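Local coordinates for saframycin Mx1 synthetase B (Legionella pneumophila subsp. pneumophila, PDB 3KXW), which belongs to the ANL clan of AMP-binding enzymes, with an AMP-binding family region followed by a smaller C-terminal domain, at residues A[66-71]-A[118-123]; A[102-107]-A[139-144]. All blocks are in the same frame, centred on the assembly; numbering follows the deposited sequence.

How the contacts relate
Both contacts reach the same sheet, whose order runs 91-95, 67-71, 118-121, 143-147, 139-140. Contact 1 joins two adjacent strands inside it. Contact 2 sets helix 101-114 against the hairpin at its edge. Their centres lie about 11 Å apart. The seam between them is direct: Val119 N of contact 1 probably hydrogen-bonds to Pro144 O of contact 2, at 2.9 Å. Met121 CE also packs on Phe140 CB, 3.7 Å away, and the Phe140 side chain touches Leu69, Leu71 and Val119 as well. The pocket of 5'-o-[(s)-(dodecanoyloxy)(hydroxy)phosphoryl]adenosine is built from residues between 199 and 456, so neither contact contributes to it.

Contact 1 (A[66-71]-A[118-123]); sequences DRVLLL and IVLMIA
Leu70 and Leu120 hold the same first torsion, with CG anti to the carbonyl carbon (chi1 -57° and -54°). The two side chains lie side by side and point the same way. They meet through their branches, Leu70 CD2 to Leu120 CD1 at 4.0 Å. Val68 sits on the same face and slants across Leu120, with its CG1 against Leu120 CG and CD1. In Met121, a selenomethionine, the chain bends at chi3 (72°), and its CE ends 3.7 Å from Leu71 CD1. On the face away from Leu70, Leu69 lies alongside Val119. There Leu69 CB is 3.7 Å from Val119 CG2, which also touches CG and CD2 of Leu69.

Strands 67-71 and 118-121 are parallel neighbours in the sheet. They are joined through the beta-alpha-beta crossovers of helices 76-87 and 101-114, with strand 91-95 between the two helices in the chain and on the other side of 67-71 in the sheet. The backbone ladder has the zigzag of a parallel pair. Leu69 N donates to Ile118 O at 3.0 Å, and Leu69 O accepts from Leu120 N at 2.9 Å, so Leu69 straddles Val119. Leu120 O then accepts from Leu71 N at 2.9 Å. The next rung is not direct. A water donates to Leu71 O at 2.7 Å and accepts from Ile122 N at 2.9 Å, bridging the strands just as the second one gives way to helix 123-129. Helix 76-87 covers the face of Val68 and Leu70 through Ala81, Phe82 and Cys85. At the other end of the pair, the Arg67 guanidinium turns away from strand 118-121, and its NE bonds to Ser114 O.

Contact 2 (A[102-107]-A[139-144]); sequences KLLDKA and KFLKIP
This is a small apolar contact between a helix and a beta hairpin, at the edge of the sheet: Leu104 and Ala107 of helix 101-114 meet Phe140 and Leu141. No hydrogen bond crosses it. Ala107 CB comes to the edge of the Phe140 ring, near its plane, and lies 4.2 Å from CZ. Leu104 CD1 reaches the ring obliquely at CE1, and touches Leu141 CD2 at 4.4 Å. The Leu141 branch CD1 rests on the helix backbone, 4.1 Å from Ala107 C.

Phe140 and Leu141 also pack on each other. Leu141 chi1 (-52°) sets CG anti to the carbonyl carbon, and there CG stands 3.6 Å above the centre of the Phe140 ring. The hairpin turns through a type I' beta turn from Phe140 to Ile143. Leu141 and Lys142 both have left-handed backbone torsions, and the backbones of Phe140 and Ile143 hydrogen-bond to each other in both directions, N to O.

Leu141 also touches Gln108 and Val111 of the same helix. The Phe140 side chain touches Val119 and Met121 of strand 118-121 and Leu69 and Leu71 of strand 67-71, so its ring is packed between those strands and helix 101-114.

Contact 1 (A[66-71]-A[118-123])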
loop_
_atom_site.group_PDB
_atom_site.type_symbol
_atom_site.label_atom_id
_atom_site.label_comp_id
_atom_site.label_asym_id
_atom_site.label_seq_id
_atom_site.Cartn_x
_atom_site.Cartn_y
_atom_site.Cartn_z
ATOM N N ASP A 66 -1.433 -20.936 14.983
ATOM C CA ASP A 66 -2.046 -19.877 15.796
ATOM C C ASP A 66 -1.718 -18.510 15.176
ATOM O O ASP A 66 -0.617 -18.316 14.619
ATOM C CB ASP A 66 -1.485 -19.874 17.242
ATOM C CG ASP A 66 -2.010 -21.023 18.114
ATOM O OD1 ASP A 66 -2.967 -21.710 17.706
ATOM O OD2 ASP A 66 -1.443 -21.223 19.221
ATOM N N ARG A 67 -2.645 -17.564 15.297
ATOM C CA ARG A 67 -2.400 -16.212 14.830
ATOM C C ARG A 67 -1.805 -15.382 15.965
ATOM O O ARG A 67 -2.250 -15.468 17.108
ATOM C CB ARG A 67 -3.675 -15.532 14.309
ATOM C CG ARG A 67 -4.077 -15.942 12.890
ATOM C CD ARG A 67 -4.579 -17.397 12.858
ATOM N NE ARG A 67 -5.841 -17.570 13.575
ATOM C CZ ARG A 67 -6.241 -18.721 14.114
ATOM N NH1 ARG A 67 -5.460 -19.800 14.029
ATOM N NH2 ARG A 67 -7.417 -18.790 14.739
ATOM N N VAL A 68 -0.810 -14.572 15.620
ATOM C CA VAL A 68 -0.215 -13.630 16.554
ATOM C C VAL A 68 -0.386 -12.244 15.971
ATOM O O VAL A 68 0.070 -11.965 14.859
ATOM C CB VAL A 68 1.278 -13.934 16.799
ATOM C CG1 VAL A 68 1.919 -12.878 17.726
ATOM C CG2 VAL A 68 1.457 -15.358 17.351
ATOM N N LEU A 69 -1.097 -11.391 16.704
ATOM C CA LEU A 69 -1.355 -10.023 16.277
ATOM C C LEU A 69 -0.111 -9.158 16.481
ATOM O O LEU A 69 0.521 -9.225 17.527
ATOM C CB LEU A 69 -2.519 -9.455 17.103
ATOM C CG LEU A 69 -3.159 -8.189 16.561
ATOM C CD1 LEU A 69 -3.800 -8.496 15.202
ATOM C CD2 LEU A 69 -4.188 -7.606 17.567
ATOM N N LEU A 70 0.230 -8.329 15.504
ATOM C CA LEU A 70 1.423 -7.501 15.633
ATOM C C LEU A 70 1.023 -6.051 15.569
ATOM O O LEU A 70 0.693 -5.548 14.507
ATOM C CB LEU A 70 2.413 -7.794 14.515
ATOM C CG LEU A 70 2.842 -9.251 14.413
ATOM C CD1 LEU A 70 3.836 -9.439 13.257
ATOM C CD2 LEU A 70 3.486 -9.712 15.719
ATOM N N LEU A 71 1.025 -5.394 16.726
ATOM C CA LEU A 71 0.578 -4.008 16.794
ATOM C C LEU A 71 1.811 -3.137 16.894
ATOM O O LEU A 71 2.402 -3.011 17.982
ATOM C CB LEU A 71 -0.364 -3.831 17.990
ATOM C CG LEU A 71 -1.224 -2.590 18.149
ATOM C CD1 LEU A 71 -2.182 -2.770 19.330
ATOM C CD2 LEU A 71 -0.345 -1.355 18.359
ATOM N N ILE A 118 -1.984 -14.252 21.010
ATOM C CA ILE A 118 -1.065 -13.305 21.642
ATOM C C ILE A 118 -0.990 -12.064 20.765
ATOM O O ILE A 118 -1.157 -12.161 19.558
ATOM C CB ILE A 118 0.351 -13.882 21.769
ATOM C CG1 ILE A 118 0.374 -15.034 22.758
ATOM C CG2 ILE A 118 1.353 -12.824 22.208
ATOM C CD1 ILE A 118 0.084 -14.599 24.171
ATOM N N VAL A 119 -0.799 -10.897 21.372
ATOM C CA VAL A 119 -0.453 -9.694 20.616
ATOM C C VAL A 119 0.904 -9.166 21.099
ATOM O O VAL A 119 1.167 -9.112 22.299
ATOM C CB VAL A 119 -1.570 -8.595 20.657
ATOM C CG1 VAL A 119 -1.945 -8.226 22.084
ATOM C CG2 VAL A 119 -1.141 -7.349 19.881
ATOM N N LEU A 120 1.773 -8.843 20.148
ATOM C CA LEU A 120 3.047 -8.196 20.431
ATOM C C LEU A 120 2.968 -6.711 20.121
ATOM O O LEU A 120 2.361 -6.296 19.139
ATOM C CB LEU A 120 4.184 -8.832 19.618
ATOM C CG LEU A 120 4.279 -10.349 19.817
ATOM C CD1 LEU A 120 5.396 -10.933 18.977
ATOM C CD2 LEU A 120 4.490 -10.744 21.297
HETATM N N MSE A 121 3.570 -5.898 20.968
HETATM C CA MSE A 121 3.631 -4.462 20.695
HETATM C C MSE A 121 4.771 -3.901 21.519
HETATM O O MSE A 121 5.281 -4.598 22.372
HETATM C CB MSE A 121 2.306 -3.801 21.096
HETATM C CG MSE A 121 2.027 -3.835 22.604
HETATM SE SE MSE A 121 0.242 -3.102 23.009
HETATM C CE MSE A 121 -0.896 -4.563 22.330
ATOM N N ILE A 122 5.155 -2.641 21.311
ATOM C CA ILE A 122 6.219 -2.084 22.157
ATOM C C ILE A 122 5.705 -1.676 23.549
ATOM O O ILE A 122 4.516 -1.437 23.727
ATOM C CB ILE A 122 6.966 -0.906 21.508
ATOM C CG1 ILE A 122 6.062 0.324 21.406
ATOM C CG2 ILE A 122 7.566 -1.318 20.165
ATOM C CD1 ILE A 122 6.795 1.571 20.971
ATOM N N ALA A 123 6.612 -1.607 24.525
ATOM C CA ALA A 123 6.237 -1.316 25.910
ATOM C C ALA A 123 5.387 -0.056 26.057
ATOM O O ALA A 123 4.391 -0.055 26.777
ATOM C CB ALA A 123 7.480 -1.245 26.811
HETATM O O HOH W 1 3.929 -1.164 19.162
#

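Contact 2 (A[102-107]-A[139-144])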
loop_
_atom_site.group_PDB
_atom_site.type_symbol
_atom_site.label_atom_id
_atom_site.label_comp_id
_atom_site.label_asym_id
_atom_site.label_seq_id
_atom_site.Cartn_x
_atom_site.Cartn_y
_atom_site.Cartn_z
ATOM N N LYS A 102 -11.608 5.019 14.027
ATOM C CA LYS A 102 -11.768 4.079 12.920
ATOM C C LYS A 102 -10.647 3.037 12.914
ATOM O O LYS A 102 -10.894 1.857 12.650
ATOM C CB LYS A 102 -11.853 4.812 11.569
ATOM C CG LYS A 102 -12.301 3.930 10.397
ATOM C CD LYS A 102 -13.667 3.300 10.672
ATOM C CE LYS A 102 -13.838 1.979 9.918
ATOM N NZ LYS A 102 -13.005 0.872 10.522
ATOM N N LEU A 103 -9.418 3.457 13.197
ATOM C CA LEU A 103 -8.318 2.485 13.288
ATOM C C LEU A 103 -8.573 1.451 14.388
ATOM O O LEU A 103 -8.094 0.315 14.313
ATOM C CB LEU A 103 -6.971 3.174 13.546
ATOM C CG LEU A 103 -6.362 3.969 12.391
ATOM C CD1 LEU A 103 -5.343 4.964 12.951
ATOM C CD2 LEU A 103 -5.726 3.082 11.326
ATOM N N LEU A 104 -9.304 1.859 15.420
ATOM C CA LEU A 104 -9.587 0.966 16.548
ATOM C C LEU A 104 -10.721 0.002 16.221
ATOM O O LEU A 104 -10.677 -1.185 16.569
ATOM C CB LEU A 104 -9.913 1.770 17.804
ATOM C CG LEU A 104 -10.375 0.934 19.009
ATOM C CD1 LEU A 104 -9.296 -0.035 19.455
ATOM C CD2 LEU A 104 -10.759 1.881 20.144
ATOM N N ASP A 105 -11.729 0.519 15.533
ATOM C CA ASP A 105 -12.790 -0.312 14.994
ATOM C C ASP A 105 -12.211 -1.385 14.056
ATOM O O ASP A 105 -12.595 -2.551 14.119
ATOM C CB ASP A 105 -13.781 0.572 14.229
ATOM C CG ASP A 105 -14.798 -0.231 13.470
ATOM O OD1 ASP A 105 -15.715 -0.767 14.120
ATOM O OD2 ASP A 105 -14.672 -0.333 12.225
ATOM N N LYS A 106 -11.301 -0.982 13.175
ATOM C CA LYS A 106 -10.679 -1.925 12.250
ATOM C C LYS A 106 -9.913 -3.002 13.024
ATOM O O LYS A 106 -10.016 -4.192 12.727
ATOM C CB LYS A 106 -9.763 -1.190 11.254
ATOM C CG LYS A 106 -8.848 -2.114 10.450
ATOM C CD LYS A 106 -8.565 -1.595 9.054
ATOM C CE LYS A 106 -7.586 -0.444 9.052
ATOM N NZ LYS A 106 -7.095 -0.239 7.659
ATOM N N ALA A 107 -9.150 -2.581 14.027
ATOM C CA ALA A 107 -8.418 -3.536 14.859
ATOM C C ALA A 107 -9.365 -4.531 15.529
ATOM O O ALA A 107 -9.104 -5.725 15.545
ATOM C CB ALA A 107 -7.554 -2.803 15.909
ATOM N N LYS A 139 -3.801 -7.035 28.585
ATOM C CA LYS A 139 -4.591 -7.527 27.457
ATOM C C LYS A 139 -5.014 -6.386 26.536
ATOM O O LYS A 139 -5.324 -5.290 26.996
ATOM C CB LYS A 139 -5.819 -8.289 27.958
ATOM C CG LYS A 139 -5.457 -9.572 28.677
ATOM C CD LYS A 139 -6.674 -10.302 29.188
ATOM C CE LYS A 139 -6.251 -11.524 29.993
ATOM N NZ LYS A 139 -7.154 -12.670 29.692
ATOM N N PHE A 140 -4.985 -6.640 25.228
ATOM C CA PHE A 140 -5.516 -5.697 24.257
ATOM C C PHE A 140 -6.732 -6.331 23.588
ATOM O O PHE A 140 -6.625 -7.400 22.995
ATOM C CB PHE A 140 -4.452 -5.341 23.203
ATOM C CG PHE A 140 -5.002 -4.586 22.015
ATOM C CD1 PHE A 140 -5.458 -3.284 22.164
ATOM C CD2 PHE A 140 -5.064 -5.181 20.761
ATOM C CE1 PHE A 140 -5.963 -2.581 21.085
ATOM C CE2 PHE A 140 -5.583 -4.485 19.663
ATOM C CZ PHE A 140 -6.030 -3.185 19.826
ATOM N N LEU A 141 -7.893 -5.690 23.713
ATOM C CA LEU A 141 -9.132 -6.292 23.231
ATOM C C LEU A 141 -9.194 -7.776 23.573
ATOM O O LEU A 141 -9.443 -8.628 22.707
ATOM C CB LEU A 141 -9.287 -6.062 21.723
ATOM C CG LEU A 141 -9.151 -4.636 21.181
ATOM C CD1 LEU A 141 -9.303 -4.662 19.661
ATOM C CD2 LEU A 141 -10.196 -3.667 21.801
ATOM N N LYS A 142 -8.946 -8.075 24.850
ATOM C CA LYS A 142 -9.015 -9.423 25.426
ATOM C C LYS A 142 -7.916 -10.382 25.008
ATOM O O LYS A 142 -7.958 -11.548 25.373
ATOM C CB LYS A 142 -10.369 -10.095 25.171
ATOM C CG LYS A 142 -11.562 -9.225 25.473
ATOM C CD LYS A 142 -12.848 -10.002 25.249
ATOM C CE LYS A 142 -14.048 -9.071 25.231
ATOM N NZ LYS A 142 -15.323 -9.834 25.052
ATOM N N ILE A 143 -6.942 -9.906 24.239
ATOM C CA ILE A 143 -5.849 -10.777 23.814
ATOM C C ILE A 143 -4.641 -10.538 24.704
ATOM O O ILE A 143 -4.226 -9.397 24.870
ATOM C CB ILE A 143 -5.398 -10.490 22.357
ATOM C CG1 ILE A 143 -6.594 -10.384 21.411
ATOM C CG2 ILE A 143 -4.422 -11.574 21.899
ATOM C CD1 ILE A 143 -7.496 -11.614 21.454
ATOM N N PRO A 144 -4.066 -11.605 25.271
ATOM C CA PRO A 144 -2.876 -11.400 26.102
ATOM C C PRO A 144 -1.777 -10.686 25.316
ATOM O O PRO A 144 -1.482 -11.054 24.172
ATOM C CB PRO A 144 -2.433 -12.827 26.448
ATOM C CG PRO A 144 -3.692 -13.630 26.405
ATOM C CD PRO A 144 -4.537 -13.002 25.306
#